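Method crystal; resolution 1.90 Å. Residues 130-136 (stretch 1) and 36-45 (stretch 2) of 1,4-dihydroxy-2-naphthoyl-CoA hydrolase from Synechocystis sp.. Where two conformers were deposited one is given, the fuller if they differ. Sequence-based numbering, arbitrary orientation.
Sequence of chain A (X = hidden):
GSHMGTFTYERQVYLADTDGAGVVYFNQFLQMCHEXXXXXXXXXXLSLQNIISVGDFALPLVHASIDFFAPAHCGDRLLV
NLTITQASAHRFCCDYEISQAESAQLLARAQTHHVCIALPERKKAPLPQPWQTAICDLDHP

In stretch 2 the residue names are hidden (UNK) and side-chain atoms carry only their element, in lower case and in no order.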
# COMPACT_ATOMS: atom_id res chain seq x y z
N PRO A 130 30.56 -3.00 -5.08
CA PRO A 130 29.76 -3.63 -6.13
C PRO A 130 28.65 -2.70 -6.64
O PRO A 130 28.27 -2.77 -7.81
CB PRO A 130 29.16 -4.85 -5.42
CG PRO A 130 30.16 -5.17 -4.36
CD PRO A 130 30.68 -3.85 -3.89
N TRP A 131 28.15 -1.85 -5.77
CA TRP A 131 27.11 -0.90 -6.15
C TRP A 131 27.70 0.20 -7.02
O TRP A 131 27.15 0.53 -8.06
CB TRP A 131 26.45 -0.31 -4.92
CG TRP A 131 25.61 -1.31 -4.21
CD1 TRP A 131 25.99 -2.53 -3.72
CD2 TRP A 131 24.22 -1.18 -3.93
NE1 TRP A 131 24.92 -3.16 -3.15
CE2 TRP A 131 23.82 -2.35 -3.27
CE3 TRP A 131 23.28 -0.18 -4.17
CZ2 TRP A 131 22.51 -2.55 -2.85
CZ3 TRP A 131 22.00 -0.38 -3.76
CH2 TRP A 131 21.62 -1.55 -3.10
N GLN A 132 28.82 0.76 -6.60
CA GLN A 132 29.58 1.70 -7.41
C GLN A 132 29.88 1.13 -8.79
O GLN A 132 29.74 1.80 -9.80
CB GLN A 132 30.89 2.00 -6.72
CG GLN A 132 31.20 3.45 -6.57
CD GLN A 132 32.36 3.65 -5.62
OE1 GLN A 132 32.22 4.31 -4.60
NE2 GLN A 132 33.49 3.03 -5.94
N THR A 133 30.34 -0.11 -8.81
CA THR A 133 30.69 -0.77 -10.06
C THR A 133 29.48 -0.85 -11.00
O THR A 133 29.58 -0.53 -12.18
CB THR A 133 31.27 -2.17 -9.77
OG1 THR A 133 32.43 -2.03 -8.94
CG2 THR A 133 31.62 -2.88 -11.06
N ALA A 134 28.33 -1.28 -10.46
CA ALA A 134 27.09 -1.33 -11.24
C ALA A 134 26.68 0.04 -11.78
O ALA A 134 26.24 0.15 -12.94
CB ALA A 134 25.96 -1.89 -10.39
N ILE A 135 26.81 1.07 -10.96
CA ILE A 135 26.44 2.41 -11.39
C ILE A 135 27.36 2.90 -12.52
O ILE A 135 26.89 3.53 -13.47
CB ILE A 135 26.45 3.43 -10.22
CG1 ILE A 135 25.35 3.09 -9.20
CG2 ILE A 135 26.20 4.84 -10.75
CD1 ILE A 135 25.50 3.82 -7.88
N CYS A 136 28.65 2.60 -12.42
CA CYS A 136 29.64 2.97 -13.45
C CYS A 136 29.32 2.28 -14.76
O CYS A 136 29.54 2.83 -15.84
CB CYS A 136 31.04 2.50 -13.05
SG CYS A 136 31.83 3.44 -11.72
N UNK A 36 11.52 -0.05 -10.15
CA UNK A 36 12.48 0.00 -11.26
C UNK A 36 13.89 -0.04 -10.72
O UNK A 36 14.75 -0.78 -11.22
c UNK A 36 12.28 1.28 -12.07
N UNK A 37 14.12 0.74 -9.67
CA UNK A 37 15.38 0.74 -8.95
C UNK A 37 15.70 -0.68 -8.46
O UNK A 37 16.79 -1.19 -8.68
c UNK A 37 16.34 1.62 -6.71
c UNK A 37 18.62 1.53 -5.92
c UNK A 37 18.18 1.37 -4.62
c UNK A 37 15.32 1.77 -7.82
c UNK A 37 17.70 1.67 -6.96
o UNK A 37 19.08 1.23 -3.59
c UNK A 37 16.83 1.33 -4.35
c UNK A 37 15.92 1.45 -5.39
N UNK A 38 14.72 -1.32 -7.83
CA UNK A 38 14.91 -2.67 -7.32
C UNK A 38 15.15 -3.69 -8.41
O UNK A 38 15.91 -4.63 -8.22
c UNK A 38 13.72 -2.38 -5.08
o UNK A 38 12.50 -3.74 -3.57
c UNK A 38 13.73 -3.10 -6.43
o UNK A 38 11.51 -1.93 -4.36
c UNK A 38 12.48 -2.71 -4.28
N UNK A 39 14.49 -3.51 -9.56
CA UNK A 39 14.66 -4.44 -10.67
C UNK A 39 16.04 -4.25 -11.28
O UNK A 39 16.70 -5.22 -11.68
o UNK A 39 12.29 -4.42 -11.21
c UNK A 39 13.59 -4.24 -11.74
N UNK A 40 16.50 -3.02 -11.32
CA UNK A 40 17.84 -2.75 -11.81
C UNK A 40 18.87 -3.43 -10.88
O UNK A 40 19.78 -4.10 -11.35
c UNK A 40 19.51 -0.91 -12.16
c UNK A 40 22.80 0.23 -11.19
c UNK A 40 20.44 -0.42 -11.19
n UNK A 40 21.49 -0.61 -13.15
c UNK A 40 21.47 0.37 -9.18
c UNK A 40 18.09 -1.25 -11.92
c UNK A 40 20.34 -0.10 -9.84
c UNK A 40 20.19 -1.02 -13.32
c UNK A 40 21.67 -0.24 -11.85
c UNK A 40 22.68 0.53 -9.86
N UNK A 41 18.70 -3.26 -9.57
CA UNK A 41 19.56 -3.93 -8.58
C UNK A 41 19.63 -5.43 -8.83
O UNK A 41 20.70 -6.02 -8.82
c UNK A 41 18.53 -2.24 -5.19
c UNK A 41 19.02 -3.70 -7.16
c UNK A 41 19.20 -2.31 -6.56
c UNK A 41 20.66 -1.93 -6.47
N UNK A 42 18.46 -6.04 -9.03
CA UNK A 42 18.35 -7.47 -9.28
C UNK A 42 19.09 -7.87 -10.56
O UNK A 42 19.79 -8.88 -10.60
o UNK A 42 16.73 -9.26 -9.55
c UNK A 42 16.88 -7.87 -9.38
N UNK A 43 18.92 -7.07 -11.61
CA UNK A 43 19.62 -7.31 -12.88
C UNK A 43 21.13 -7.22 -12.70
O UNK A 43 21.89 -7.88 -13.40
c UNK A 43 19.17 -6.31 -13.94
o UNK A 43 19.86 -5.08 -13.78
N UNK A 44 21.57 -6.39 -11.76
CA UNK A 44 22.99 -6.28 -11.48
C UNK A 44 23.42 -7.23 -10.35
O UNK A 44 24.53 -7.11 -9.85
o UNK A 44 25.29 -4.60 -13.11
o UNK A 44 23.84 -3.76 -14.52
c UNK A 44 24.18 -4.08 -13.37
c UNK A 44 23.35 -4.86 -11.11
c UNK A 44 23.19 -3.86 -12.24
N UNK A 45 22.55 -8.15 -9.96
CA UNK A 45 22.82 -9.10 -8.86
C UNK A 45 23.22 -8.41 -7.56
O UNK A 45 24.08 -8.90 -6.83
c UNK A 45 23.78 -10.60 -10.65
c UNK A 45 24.62 -10.56 -11.71
n UNK A 45 23.99 -11.21 -12.75
n UNK A 45 22.66 -11.28 -11.07
c UNK A 45 22.82 -11.64 -12.33
c UNK A 45 23.93 -10.07 -9.26
O HOH W 1 24.14 -0.93 -14.40

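Position 36 carries a single side-chain carbon, which makes it Ala 36; it lies out of reach of stretch 1, and its O accepts the helical hydrogen bond from N of position 40. At position 37 one carbon leads to a six-membered carbon ring bearing one oxygen, and that oxygen lies 3.3 Å from CZ3 of Trp 131, near the plane of the indole at its edge. A phenol of this kind identifies Tyr 37, whose CA-to-CB bond points sideways while the ring end comes nearer. Position 38 has three carbons, the third carrying two oxygens, and stays out of reach of stretch 1. Such an unbranched chain ending in a carboxylate could be nothing but glutamate, and Glu 38 OE2 is hydrogen-bonded elsewhere in the structure. One carbon and one oxygen at position 39 give Ser 39, also remote from stretch 1.

Position 40 holds one carbon followed by fused five- and six-membered rings of eight carbons and one nitrogen; carbons of the six-membered ring lie 3.9 Å from CB of Ala 134 and 3.8 Å from CG1 of Ile 135. The indole identifies Trp 40, whose CA-to-CB bond points toward stretch 1; the two carbons are CZ2 and CH2, respectively. Position 41 has four carbons forked at the second, one of them 3.4 Å from CZ3 of Trp 131. The fork beyond CB indicates Leu 41, and its CD2 sits over one face of that indole, 3.8 Å from the centroid of the six-membered ring, in a CH-pi contact.

Positions 42 and 43 each show one carbon and one oxygen, and are Ser 42 and Ser 43. Neither touches stretch 1; Ser 43 OG instead turns back to donate a 2.6 Å hydrogen bond to O of Trp 40. Position 44 again has three carbons with two oxygens on the third, and its second carbon is 3.9 Å from CB of Ala 134. This is Glu 44, the first residue to leave helical geometry. Position 45 bears one carbon and a five-membered ring of three carbons and two nitrogens, an imidazole, so it is His 45, clear of stretch 1.

The two helices cross at 102°, and no direct hydrogen bond joins the stretches. Small Ala 134 points toward stretch 2, where Trp 40 and Glu 44 pack against its CB, while Trp 131 meets Tyr 37 and Leu 41. A water adds a polar link: it accepts from Trp 40 NE1 at 2.9 Å and lies 2.8 Å from Ala 134 O, within hydrogen-bonding geometry, bridging the stretches beside the apolar packing.

Stretch 2, residues 36-45: AYESWLSSEH
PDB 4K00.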